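Local atomic coordinates of sugar ABC transporter substrate-binding protein, BlMnBP1 (Bifidobacterium animalis subsp. lactis ATCC 27673, PDB entry 6I5R), a protein that binds manno-oligosaccharides such as mannobiose as the extracellular solute-binding protein of an ABC transporter, presumably delivering them to the membrane components for uptake. Residues Ile40-Asn45 against Trp98-Ile103; Lys134-Gln139 against Gln388-Ala393; Tyr191-Glu196 against Thr263-Ser268; Glu227-Asp232 against Glu431-Trp436. All coordinates share one frame; numbering follows the deposited sequence.

Overall arrangement
Contact 1 closes first along the chain, before contact 2 opens; contact 3 is nested inside the loop closed by contact 2, and contact 4 alternates with contacts 2 and 3. Contacts 1 and 2 reach the same mixed sheet, through strands 38-44, 100-102 and 135-136, with centres about 22 Å apart. Contacts 1 and 3 each bring residues to bound mannose, their centres about 25 Å apart, consistent with a sugar gripped in the cleft of a periplasmic-binding-protein fold. Contacts 2 and 4 touch where Leu392 of helix 391-399 packs on Trp436 of helix 425-443. Contacts 1 and 4, about 36 Å between centres, lie on opposite sides of the chain's centre.

Contact 1 of 4, residues Ile40-Asn45 against Trp98-Ile103; sequences ITFMNN and WDIMMI. With BMA (beta-D-mannopyranose), chain B.
Met43, on strand 38-44, meets Trp98, in the loop just before the parallel strand 100-102; the local axes of the two strands differ in direction by 5°. Starting at CB, Met43 lies beside Met101 with both side chains pointing the same way, the two CB atoms 4.0 Å apart. CG, anti to the carbonyl carbon (chi1 -64°), is set beside Trp98 CB. Met43 SD packs 3.6 Å from Trp98 CB, oblique to the indole, a Met-aromatic contact, and a bend at chi3 turns CE off the extended line; Met101 CE, touching this sulfur, sits over the indole centre. On the other face, Phe42 CD1 rests on Ile100 CG2, and Met102 SD reaches the phenyl edge in a second Met-aromatic contact. Asp99 OD2 takes the N-H of Thr41 at 2.7 Å on the anti lone pair. Thr41 O accepts from both Asp99 N and Ile100 N, the latter at 172°, and Met43 N donates to Ile100 O. Beyond the strand, Asn45 ND2 donates to O6 at 3.0 Å and O2 at 2.9 Å of one mannose, which Asp320 also binds. This parallel pair within a mixed sheet, leading into a sugar-binding loop, resembles periplasmic binding proteins.

Contact 2 of 4, residues Lys134-Gln139 against Gln388-Ala393; sequences KAYDGQ and QEDLLA. With ZN (zinc ion), chain J; ZN (zinc ion), chain F.
Glu389 and Tyr136 cross obliquely, the carboxylate plane only 17° from the phenol ring plane, whereas the carboxylate of Asp390 stands at 84° to the same ring. Two consecutive acidic residues therefore present themselves to one tyrosine in different ways. Glu389 holds CG anti to its backbone N (chi1 -158°) and continues extended, which carries its carboxylate to the backbone of Ala135 to Asp137. There Glu389 OE1 lies 3.5 Å from Tyr136 CA and receives a weak, bent hydrogen bond from Asp137 N at 3.2 Å. Glu389 OE2 is 3.1 Å from Ala135 O; both are acceptors, so this approach is not a hydrogen bond. Asp390 meets the tyrosine through its methylene: CB is 3.5 Å from Tyr136 OH, at the ring edge and near its plane. Its two carboxylate oxygens bind one zinc ion, OD1 at 2.2 Å and OD2 at 2.1 Å, in a site that Asp107, Ser109 and Asn394 join. A second zinc ion is held by both oxygens of Asp137, on the type I' turn from Tyr136 to Gln139 that links strand 135-136 to the next strand. The chemistry implies a modest surface junction: one weak hydrogen bond and van der Waals contacts of Glu389 and Asp390 with Tyr136 join the hairpin to the segment leading into helix 391-399, while two zinc ions probably offset part of the local acidic charge.

Contact 3 of 4, residues Tyr191-Glu196 against Thr263-Ser268; sequences YTNFVE and TDWESS. With ZN (zinc ion), chain L; BMA (beta-D-mannopyranose), chain C.
The mannose pocket is bordered here by the N-terminal turn of helix 265-273, which packs on the loop 191-196 behind it. Trp265 NE1 donates to O2 of one mannose at 3.1 Å and weakly to O5, while the sugar O1 donates to Glu266 OE2 at 2.7 Å; Glu266 OE1 is salt-bridged to Lys269, which also bonds the sugar. The indole edge at CE3 meets Asn193 ND2, with the amide plane turned 69° from the ring; Glu196 CG touches Trp265 CB. Thr263 wedges between Tyr191 and Val195. Its OG1, placed between the backbone N and carbonyl carbon (chi1 61°), takes the N-H of Val195 at 3.0 Å, while its CB lies obliquely against the phenol ring. Tyr191 OH accepts from Asp264 N at 2.9 Å, in the ring plane. Asp264 is the helix N-cap: its OD2 accepts from both N and OG of Ser267. Glu196 OE1 binds a zinc ion and accepts from Trp198, and OE2 reaches Trp265 N through a water. Asn193 and Glu196 thus form a second shell behind Trp265, while Tyr191 and Val195 hold Asp264 and Thr263 against the loop, which would help to position the indole.

Contact 4 of 4, residues Glu227-Asp232 against Glu431-Trp436; sequences EPFKKD and EWNQKW. With ZN (zinc ion), chain E.
Phe229 projects from a type I turn, Glu227 to Lys230, into a hollow on helix 425-443 between Trp432 and Trp436, forming an aromatic cluster. Both pairs are edge-to-face. The Trp432 edge comes down on the phenyl face, with CE3 over its centre and the planes at 86°, while the phenyl edge in turn points at the face of Trp436, planes at 76°. With CG anti to the backbone N (chi1 -168°), the Trp436 indole is placed where Pro228 and the Phe229 edge meet it. Pro228 CG sits over the Trp436 five-membered ring in a CH-pi contact, 3.8 Å from the centroid, and the same CG lies against the phenyl face opposite Trp432. Pro228 CD presses to 3.3 Å from Trp436 CD1. Phe229 touches Pro240 and Tyr244, and Trp436 NE1 donates to Leu222 O, so the cluster joins the C-terminal helix to helices 239-252 and 217-224. Asn433 is the bump in return, pushed from the helix into the concave side of the turn. Its CB meets Glu227 OE2 at 3.5 Å, and a water links that oxygen with Asn433 ND2. Asn433 OD1, on an in-plane lone pair, accepts from Phe229 N at 2.9 Å.

Contact 1 of 4, residues Ile40-Asn45 against Trp98-Ile103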
# COMPACT_ATOMS: atom_id res chain seq x y z
N ILE A 40 16.76 -1.50 -20.22
CA ILE A 40 15.44 -1.84 -19.72
C ILE A 40 14.76 -0.57 -19.24
O ILE A 40 15.42 0.36 -18.76
CB ILE A 40 15.52 -2.90 -18.61
CG1 ILE A 40 16.38 -2.41 -17.46
CG2 ILE A 40 16.13 -4.20 -19.23
CD1 ILE A 40 16.41 -3.37 -16.24
N THR A 41 13.44 -0.55 -19.39
CA THR A 41 12.59 0.57 -19.00
C THR A 41 11.85 0.13 -17.75
O THR A 41 11.18 -0.91 -17.75
CB THR A 41 11.64 0.97 -20.12
OG1 THR A 41 12.41 1.54 -21.19
CG2 THR A 41 10.65 2.03 -19.64
N PHE A 42 11.98 0.93 -16.69
CA PHE A 42 11.47 0.64 -15.35
C PHE A 42 10.40 1.69 -15.05
O PHE A 42 10.73 2.87 -14.90
CB PHE A 42 12.63 0.68 -14.36
CG PHE A 42 12.22 0.70 -12.90
CD1 PHE A 42 11.04 0.13 -12.47
CD2 PHE A 42 13.06 1.28 -11.95
CE1 PHE A 42 10.71 0.14 -11.14
CE2 PHE A 42 12.72 1.30 -10.60
CZ PHE A 42 11.54 0.73 -10.21
N MET A 43 9.13 1.29 -15.06
CA MET A 43 8.03 2.20 -14.77
C MET A 43 7.71 2.13 -13.28
O MET A 43 7.53 1.04 -12.73
CB MET A 43 6.78 1.82 -15.57
CG MET A 43 6.87 1.92 -17.09
SD MET A 43 5.29 1.34 -17.78
CE MET A 43 4.13 2.39 -16.94
N ASN A 44 7.63 3.28 -12.61
CA ASN A 44 7.19 3.25 -11.22
C ASN A 44 6.45 4.53 -10.86
O ASN A 44 6.32 5.46 -11.67
CB ASN A 44 8.35 2.97 -10.25
CG ASN A 44 9.32 4.12 -10.15
OD1 ASN A 44 9.06 5.10 -9.47
ND2 ASN A 44 10.43 4.00 -10.83
N ASN A 45 5.96 4.58 -9.62
CA ASN A 45 5.07 5.65 -9.18
C ASN A 45 5.79 6.79 -8.47
O ASN A 45 5.15 7.78 -8.10
CB ASN A 45 4.02 5.09 -8.23
CG ASN A 45 4.65 4.46 -7.01
OD1 ASN A 45 5.54 3.64 -7.11
ND2 ASN A 45 4.20 4.88 -5.84
N TRP A 98 7.81 -1.56 -22.07
CA TRP A 98 8.24 -1.47 -20.69
C TRP A 98 8.87 -2.81 -20.38
O TRP A 98 8.55 -3.81 -21.02
CB TRP A 98 7.07 -1.17 -19.73
CG TRP A 98 6.00 -2.19 -19.81
CD1 TRP A 98 5.00 -2.27 -20.75
CD2 TRP A 98 5.81 -3.31 -18.93
NE1 TRP A 98 4.21 -3.37 -20.50
CE2 TRP A 98 4.69 -4.04 -19.41
CE3 TRP A 98 6.48 -3.77 -17.80
CZ2 TRP A 98 4.24 -5.18 -18.79
CZ3 TRP A 98 6.01 -4.92 -17.18
CH2 TRP A 98 4.90 -5.61 -17.68
N ASP A 99 9.76 -2.84 -19.43
CA ASP A 99 10.41 -4.08 -19.04
C ASP A 99 10.10 -4.48 -17.61
O ASP A 99 9.89 -5.66 -17.35
CB ASP A 99 11.92 -3.92 -19.21
CG ASP A 99 12.30 -3.71 -20.68
OD1 ASP A 99 12.23 -4.69 -21.46
OD2 ASP A 99 12.61 -2.56 -21.06
N ILE A 100 10.10 -3.51 -16.71
CA ILE A 100 9.64 -3.68 -15.33
C ILE A 100 8.62 -2.59 -15.04
O ILE A 100 8.86 -1.43 -15.37
CB ILE A 100 10.78 -3.55 -14.31
CG1 ILE A 100 11.87 -4.57 -14.52
CG2 ILE A 100 10.22 -3.64 -12.87
CD1 ILE A 100 13.16 -4.10 -13.89
N MET A 101 7.51 -2.96 -14.39
CA MET A 101 6.62 -1.97 -13.79
C MET A 101 6.24 -2.42 -12.38
O MET A 101 6.43 -3.59 -12.01
CB MET A 101 5.34 -1.74 -14.61
CG MET A 101 4.40 -2.89 -14.63
SD MET A 101 2.72 -2.46 -15.16
CE MET A 101 3.07 -1.88 -16.85
N MET A 102 5.70 -1.49 -11.60
CA MET A 102 5.06 -1.88 -10.35
C MET A 102 3.66 -2.37 -10.71
O MET A 102 2.90 -1.67 -11.40
CB MET A 102 5.03 -0.72 -9.35
CG MET A 102 6.36 -0.03 -9.18
SD MET A 102 7.83 -1.07 -8.97
CE MET A 102 7.58 -1.80 -7.34
N ILE A 103 3.33 -3.58 -10.28
CA ILE A 103 2.10 -4.24 -10.70
C ILE A 103 0.89 -3.43 -10.25
O ILE A 103 0.73 -3.14 -9.05
CB ILE A 103 2.03 -5.66 -10.13
CG1 ILE A 103 3.19 -6.48 -10.66
CG2 ILE A 103 0.69 -6.27 -10.45
CD1 ILE A 103 3.42 -7.77 -9.95
C1 BMA B . 2.22 7.12 -3.73
C2 BMA B . 1.04 6.35 -4.38
C3 BMA B . 0.61 5.27 -3.43
C4 BMA B . 1.81 4.47 -2.92
C5 BMA B . 2.86 5.39 -2.30
C6 BMA B . 4.09 4.62 -1.85
O2 BMA B . 1.46 5.65 -5.55
O3 BMA B . -0.33 4.36 -4.02
O4 BMA B . 1.34 3.59 -1.93
O5 BMA B . 3.26 6.33 -3.31
O6 BMA B . 4.75 4.03 -2.98
O HOH W 1 14.13 0.07 -22.59

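Contact 2 of 4, residues Lys134-Gln139 against Gln388-Ala393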
# COMPACT_ATOMS: atom_id res chain seq x y z
N LYS A 134 1.81 -11.78 -4.59
CA LYS A 134 1.57 -11.66 -6.03
C LYS A 134 1.94 -12.98 -6.69
O LYS A 134 2.96 -13.10 -7.36
CB LYS A 134 2.37 -10.51 -6.62
CG LYS A 134 2.20 -9.21 -5.88
CD LYS A 134 0.85 -8.57 -6.14
CE LYS A 134 0.77 -7.16 -5.60
NZ LYS A 134 -0.56 -6.58 -5.80
N ALA A 135 1.11 -13.99 -6.46
CA ALA A 135 1.36 -15.33 -6.95
C ALA A 135 0.05 -15.94 -7.44
O ALA A 135 -1.05 -15.49 -7.10
CB ALA A 135 2.02 -16.20 -5.87
N TYR A 136 0.20 -16.99 -8.26
CA TYR A 136 -0.98 -17.66 -8.80
C TYR A 136 -0.58 -19.03 -9.34
O TYR A 136 0.50 -19.19 -9.91
CB TYR A 136 -1.65 -16.87 -9.93
CG TYR A 136 -3.03 -17.40 -10.17
CD1 TYR A 136 -4.04 -17.04 -9.33
CD2 TYR A 136 -3.31 -18.28 -11.20
CE1 TYR A 136 -5.30 -17.51 -9.49
CE2 TYR A 136 -4.59 -18.78 -11.37
CZ TYR A 136 -5.57 -18.38 -10.49
OH TYR A 136 -6.87 -18.82 -10.58
N ASP A 137 -1.51 -19.99 -9.24
CA ASP A 137 -1.26 -21.38 -9.66
C ASP A 137 0.18 -21.78 -9.29
O ASP A 137 0.86 -22.45 -10.06
CB ASP A 137 -1.57 -21.54 -11.18
CG ASP A 137 -3.03 -22.03 -11.45
OD1 ASP A 137 -3.70 -22.38 -10.51
OD2 ASP A 137 -3.53 -22.12 -12.60
N GLY A 138 0.66 -21.37 -8.11
CA GLY A 138 1.92 -21.83 -7.55
C GLY A 138 3.17 -21.11 -8.01
O GLY A 138 4.29 -21.55 -7.71
N GLN A 139 3.03 -20.02 -8.76
CA GLN A 139 4.16 -19.23 -9.22
C GLN A 139 4.03 -17.82 -8.66
O GLN A 139 2.92 -17.29 -8.55
CB GLN A 139 4.22 -19.18 -10.73
CG GLN A 139 4.43 -20.49 -11.43
CD GLN A 139 5.87 -21.01 -11.34
OE1 GLN A 139 6.82 -20.25 -11.52
NE2 GLN A 139 6.03 -22.32 -11.10
N GLN A 388 -8.83 -21.41 -3.80
CA GLN A 388 -9.56 -20.16 -3.61
C GLN A 388 -8.67 -18.95 -3.85
O GLN A 388 -9.06 -17.83 -3.51
CB GLN A 388 -10.15 -20.10 -2.20
CG GLN A 388 -11.44 -20.88 -2.02
CD GLN A 388 -12.20 -20.51 -0.71
OE1 GLN A 388 -13.44 -20.35 -0.70
NE2 GLN A 388 -11.46 -20.40 0.39
N GLU A 389 -7.50 -19.13 -4.47
CA GLU A 389 -6.55 -18.03 -4.58
C GLU A 389 -7.17 -16.84 -5.31
O GLU A 389 -6.84 -15.69 -5.01
CB GLU A 389 -5.31 -18.53 -5.31
CG GLU A 389 -4.04 -17.72 -5.08
CD GLU A 389 -2.79 -18.41 -5.67
OE1 GLU A 389 -2.95 -19.36 -6.44
OE2 GLU A 389 -1.66 -18.01 -5.35
N ASP A 390 -8.08 -17.12 -6.23
CA ASP A 390 -8.66 -16.14 -7.13
C ASP A 390 -9.99 -15.60 -6.63
O ASP A 390 -10.59 -14.74 -7.28
CB ASP A 390 -8.86 -16.80 -8.51
CG ASP A 390 -9.14 -15.79 -9.60
OD1 ASP A 390 -8.69 -14.64 -9.46
OD2 ASP A 390 -9.81 -16.14 -10.59
N LEU A 391 -10.47 -16.10 -5.49
CA LEU A 391 -11.83 -15.79 -5.07
C LEU A 391 -11.99 -14.31 -4.74
O LEU A 391 -12.97 -13.68 -5.14
CB LEU A 391 -12.20 -16.66 -3.87
CG LEU A 391 -13.63 -16.42 -3.43
CD1 LEU A 391 -14.60 -16.93 -4.50
CD2 LEU A 391 -13.91 -17.08 -2.10
N LEU A 392 -11.03 -13.73 -4.02
CA LEU A 392 -11.16 -12.31 -3.68
C LEU A 392 -11.14 -11.45 -4.94
O LEU A 392 -11.94 -10.52 -5.08
CB LEU A 392 -10.05 -11.86 -2.73
CG LEU A 392 -10.08 -10.35 -2.40
CD1 LEU A 392 -11.26 -9.94 -1.52
CD2 LEU A 392 -8.74 -9.98 -1.78
N ALA A 393 -10.22 -11.73 -5.87
CA ALA A 393 -10.15 -10.92 -7.07
C ALA A 393 -11.46 -10.97 -7.85
O ALA A 393 -11.92 -9.96 -8.39
CB ALA A 393 -8.98 -11.39 -7.95
ZN ZN J . -9.60 -14.21 -11.42
ZN ZN F . -5.38 -23.04 -11.43
O HOH W 2 -11.31 -15.16 -12.27

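Contact 3 of 4, residues Tyr191-Glu196 against Thr263-Ser268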
# COMPACT_ATOMS: atom_id res chain seq x y z
N TYR A 191 -6.49 15.30 7.41
CA TYR A 191 -6.47 15.78 6.04
C TYR A 191 -6.75 14.60 5.13
O TYR A 191 -6.07 13.58 5.22
CB TYR A 191 -5.12 16.40 5.71
CG TYR A 191 -5.07 17.22 4.46
CD1 TYR A 191 -5.46 18.54 4.46
CD2 TYR A 191 -4.61 16.67 3.28
CE1 TYR A 191 -5.40 19.30 3.31
CE2 TYR A 191 -4.53 17.43 2.14
CZ TYR A 191 -4.94 18.75 2.15
OH TYR A 191 -4.85 19.51 1.01
N THR A 192 -7.76 14.73 4.28
CA THR A 192 -8.22 13.55 3.58
C THR A 192 -7.42 13.25 2.32
O THR A 192 -7.42 12.10 1.91
CB THR A 192 -9.68 13.68 3.13
OG1 THR A 192 -9.79 14.78 2.21
CG2 THR A 192 -10.61 13.88 4.29
N ASN A 193 -6.76 14.25 1.72
CA ASN A 193 -6.17 14.11 0.38
C ASN A 193 -7.19 13.50 -0.57
O ASN A 193 -6.87 12.66 -1.41
CB ASN A 193 -4.88 13.29 0.42
CG ASN A 193 -3.66 14.17 0.64
OD1 ASN A 193 -3.44 15.11 -0.12
ND2 ASN A 193 -2.89 13.89 1.69
N PHE A 194 -8.42 13.97 -0.45
CA PHE A 194 -9.53 13.53 -1.30
C PHE A 194 -9.13 13.48 -2.77
O PHE A 194 -9.52 12.56 -3.50
CB PHE A 194 -10.71 14.49 -1.08
CG PHE A 194 -11.87 14.28 -1.99
CD1 PHE A 194 -11.91 14.90 -3.24
CD2 PHE A 194 -12.95 13.52 -1.58
CE1 PHE A 194 -13.00 14.71 -4.08
CE2 PHE A 194 -14.04 13.34 -2.42
CZ PHE A 194 -14.05 13.95 -3.67
N VAL A 195 -8.32 14.44 -3.23
CA VAL A 195 -8.14 14.56 -4.68
C VAL A 195 -7.30 13.40 -5.22
O VAL A 195 -7.44 13.04 -6.40
CB VAL A 195 -7.52 15.92 -5.05
CG1 VAL A 195 -6.86 15.91 -6.45
CG2 VAL A 195 -8.59 17.01 -5.00
N GLU A 196 -6.44 12.81 -4.41
CA GLU A 196 -5.63 11.67 -4.84
C GLU A 196 -6.45 10.39 -4.69
O GLU A 196 -6.76 9.96 -3.57
CB GLU A 196 -4.34 11.59 -4.04
CG GLU A 196 -3.42 12.77 -4.16
CD GLU A 196 -2.90 13.00 -5.58
OE1 GLU A 196 -2.42 12.06 -6.24
OE2 GLU A 196 -2.98 14.15 -6.02
N THR A 263 -7.91 19.53 -2.15
CA THR A 263 -6.72 19.12 -1.42
C THR A 263 -5.53 18.99 -2.36
O THR A 263 -5.67 18.79 -3.57
CB THR A 263 -6.93 17.78 -0.71
OG1 THR A 263 -7.20 16.75 -1.65
CG2 THR A 263 -8.06 17.91 0.30
N ASP A 264 -4.33 19.06 -1.78
CA ASP A 264 -3.11 18.93 -2.56
C ASP A 264 -2.08 18.08 -1.84
O ASP A 264 -1.58 18.45 -0.77
CB ASP A 264 -2.54 20.30 -2.90
CG ASP A 264 -1.28 20.19 -3.71
OD1 ASP A 264 -1.37 19.76 -4.89
OD2 ASP A 264 -0.21 20.49 -3.15
N TRP A 265 -1.70 16.98 -2.48
CA TRP A 265 -0.84 15.98 -1.85
C TRP A 265 0.54 16.53 -1.52
O TRP A 265 1.02 16.38 -0.38
CB TRP A 265 -0.74 14.77 -2.78
CG TRP A 265 0.37 13.85 -2.45
CD1 TRP A 265 1.39 13.52 -3.27
CD2 TRP A 265 0.60 13.16 -1.21
NE1 TRP A 265 2.24 12.65 -2.64
CE2 TRP A 265 1.77 12.40 -1.38
CE3 TRP A 265 -0.08 13.10 0.02
CZ2 TRP A 265 2.30 11.59 -0.36
CZ3 TRP A 265 0.46 12.27 1.04
CH2 TRP A 265 1.64 11.54 0.83
N GLU A 266 1.19 17.17 -2.48
CA GLU A 266 2.59 17.55 -2.31
C GLU A 266 2.75 18.60 -1.22
O GLU A 266 3.69 18.54 -0.43
CB GLU A 266 3.17 18.07 -3.62
CG GLU A 266 3.38 16.98 -4.65
CD GLU A 266 4.43 15.97 -4.24
OE1 GLU A 266 5.12 16.19 -3.23
OE2 GLU A 266 4.61 14.96 -4.94
N SER A 267 1.84 19.58 -1.18
CA SER A 267 1.89 20.57 -0.11
C SER A 267 1.46 19.98 1.22
O SER A 267 1.88 20.48 2.27
CB SER A 267 1.03 21.80 -0.44
OG SER A 267 -0.29 21.48 -0.82
N SER A 268 0.65 18.92 1.21
CA SER A 268 0.23 18.33 2.48
C SER A 268 1.43 17.79 3.25
O SER A 268 1.41 17.77 4.49
CB SER A 268 -0.82 17.23 2.25
OG SER A 268 -0.25 15.98 1.94
ZN ZN L . -2.27 12.02 -8.46
C1 BMA C . 5.03 11.29 -5.09
C2 BMA C . 5.39 10.38 -3.89
C3 BMA C . 4.67 9.05 -4.02
C4 BMA C . 3.22 9.25 -4.40
C5 BMA C . 3.09 10.19 -5.60
C6 BMA C . 1.65 10.38 -6.02
O1 BMA C . 5.61 12.51 -4.77
O2 BMA C . 4.85 11.03 -2.69
O3 BMA C . 4.75 8.30 -2.86
O4 BMA C . 2.63 7.99 -4.75
O5 BMA C . 3.67 11.44 -5.26
O6 BMA C . 1.70 10.92 -7.35
O HOH W 3 -2.36 20.79 1.11
O HOH W 4 -4.87 15.48 -2.40
O HOH W 5 -3.38 16.35 -4.65
O HOH W 6 -3.47 14.23 -8.70
O HOH W 7 -0.59 12.11 -8.54
O HOH W 8 -2.17 10.22 -8.47
O HOH W 9 -3.12 12.06 -10.29

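Contact 4 of 4, residues Glu227-Asp232 against Glu431-Trp436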
# COMPACT_ATOMS: atom_id res chain seq x y z
N GLU A 227 -22.18 -9.94 3.63
CA GLU A 227 -22.32 -8.54 4.04
C GLU A 227 -21.20 -8.16 5.01
O GLU A 227 -21.43 -7.88 6.20
CB GLU A 227 -23.69 -8.28 4.65
CG GLU A 227 -24.85 -8.48 3.71
CD GLU A 227 -26.15 -7.88 4.27
OE1 GLU A 227 -26.76 -8.48 5.20
OE2 GLU A 227 -26.53 -6.78 3.81
N PRO A 228 -19.97 -8.06 4.50
CA PRO A 228 -18.82 -7.79 5.38
C PRO A 228 -18.71 -6.36 5.86
O PRO A 228 -17.91 -6.09 6.76
CB PRO A 228 -17.61 -8.16 4.52
CG PRO A 228 -18.09 -7.90 3.08
CD PRO A 228 -19.57 -8.26 3.09
N PHE A 229 -19.47 -5.44 5.30
CA PHE A 229 -19.38 -4.04 5.66
C PHE A 229 -20.40 -3.64 6.72
O PHE A 229 -20.37 -2.49 7.17
CB PHE A 229 -19.53 -3.20 4.40
CG PHE A 229 -18.58 -3.64 3.33
CD1 PHE A 229 -17.21 -3.53 3.51
CD2 PHE A 229 -19.05 -4.20 2.15
CE1 PHE A 229 -16.32 -3.94 2.50
CE2 PHE A 229 -18.17 -4.62 1.18
CZ PHE A 229 -16.81 -4.48 1.34
N LYS A 230 -21.22 -4.59 7.17
CA LYS A 230 -22.15 -4.33 8.24
C LYS A 230 -21.42 -4.11 9.56
O LYS A 230 -20.33 -4.64 9.80
CB LYS A 230 -23.14 -5.50 8.39
CG LYS A 230 -22.58 -6.78 8.96
CD LYS A 230 -23.68 -7.87 9.07
CE LYS A 230 -24.83 -7.45 10.05
NZ LYS A 230 -24.42 -7.49 11.47
N LYS A 231 -22.05 -3.34 10.44
CA LYS A 231 -21.55 -3.19 11.79
C LYS A 231 -21.51 -4.54 12.48
O LYS A 231 -22.44 -5.35 12.36
CB LYS A 231 -22.46 -2.23 12.57
CG LYS A 231 -22.02 -1.95 14.00
CD LYS A 231 -23.13 -1.24 14.81
CE LYS A 231 -23.50 0.16 14.28
NZ LYS A 231 -24.64 0.70 15.13
N ASP A 232 -20.43 -4.77 13.22
CA ASP A 232 -20.27 -5.99 14.01
C ASP A 232 -21.02 -5.79 15.33
O ASP A 232 -20.65 -4.94 16.13
CB ASP A 232 -18.80 -6.31 14.25
CG ASP A 232 -18.60 -7.60 15.00
OD1 ASP A 232 -18.84 -8.68 14.41
OD2 ASP A 232 -18.28 -7.55 16.20
N GLU A 431 -25.42 -0.19 0.81
CA GLU A 431 -25.26 -0.24 -0.65
C GLU A 431 -24.13 -1.18 -1.04
O GLU A 431 -24.28 -2.04 -1.92
CB GLU A 431 -25.02 1.15 -1.24
CG GLU A 431 -25.12 1.17 -2.78
CD GLU A 431 -24.47 2.39 -3.44
OE1 GLU A 431 -23.87 3.27 -2.78
OE2 GLU A 431 -24.57 2.47 -4.67
N TRP A 432 -22.96 -1.02 -0.42
CA TRP A 432 -21.85 -1.91 -0.73
C TRP A 432 -22.19 -3.37 -0.42
O TRP A 432 -21.84 -4.27 -1.18
CB TRP A 432 -20.59 -1.51 0.04
CG TRP A 432 -20.04 -0.14 -0.19
CD1 TRP A 432 -20.63 0.91 -0.84
CD2 TRP A 432 -18.75 0.34 0.25
NE1 TRP A 432 -19.79 2.00 -0.82
CE2 TRP A 432 -18.64 1.68 -0.16
CE3 TRP A 432 -17.70 -0.25 0.96
CZ2 TRP A 432 -17.51 2.44 0.13
CZ3 TRP A 432 -16.59 0.51 1.24
CH2 TRP A 432 -16.50 1.84 0.82
N ASN A 433 -22.83 -3.64 0.72
CA ASN A 433 -23.12 -5.02 1.09
C ASN A 433 -23.97 -5.71 0.03
O ASN A 433 -23.79 -6.90 -0.24
CB ASN A 433 -23.83 -5.07 2.45
CG ASN A 433 -22.86 -4.98 3.60
OD1 ASN A 433 -21.72 -5.44 3.49
ND2 ASN A 433 -23.30 -4.40 4.71
N GLN A 434 -24.95 -5.00 -0.54
CA GLN A 434 -25.85 -5.64 -1.50
C GLN A 434 -25.12 -6.01 -2.79
O GLN A 434 -25.32 -7.10 -3.35
CB GLN A 434 -27.06 -4.72 -1.73
CG GLN A 434 -27.98 -4.69 -0.51
CD GLN A 434 -28.84 -3.43 -0.34
OE1 GLN A 434 -28.77 -2.48 -1.12
NE2 GLN A 434 -29.66 -3.44 0.71
N LYS A 435 -24.20 -5.15 -3.23
CA LYS A 435 -23.38 -5.46 -4.40
C LYS A 435 -22.40 -6.58 -4.09
O LYS A 435 -22.20 -7.47 -4.92
CB LYS A 435 -22.63 -4.22 -4.88
CG LYS A 435 -23.58 -3.15 -5.47
CD LYS A 435 -22.89 -1.90 -5.98
CE LYS A 435 -23.93 -0.90 -6.50
NZ LYS A 435 -23.31 0.43 -6.83
N TRP A 436 -21.78 -6.54 -2.91
CA TRP A 436 -20.86 -7.61 -2.53
C TRP A 436 -21.59 -8.92 -2.36
O TRP A 436 -21.12 -9.97 -2.82
CB TRP A 436 -20.16 -7.25 -1.23
CG TRP A 436 -19.02 -8.09 -0.89
CD1 TRP A 436 -19.02 -9.15 -0.03
CD2 TRP A 436 -17.68 -7.93 -1.33
NE1 TRP A 436 -17.76 -9.67 0.08
CE2 TRP A 436 -16.92 -8.93 -0.71
CE3 TRP A 436 -17.05 -7.05 -2.21
CZ2 TRP A 436 -15.57 -9.08 -0.95
CZ3 TRP A 436 -15.73 -7.19 -2.43
CH2 TRP A 436 -14.99 -8.21 -1.82
ZN ZN E . -23.11 3.66 -5.28
O HOH W 10 -26.16 -3.86 5.11
O HOH W 11 -23.13 3.34 -7.35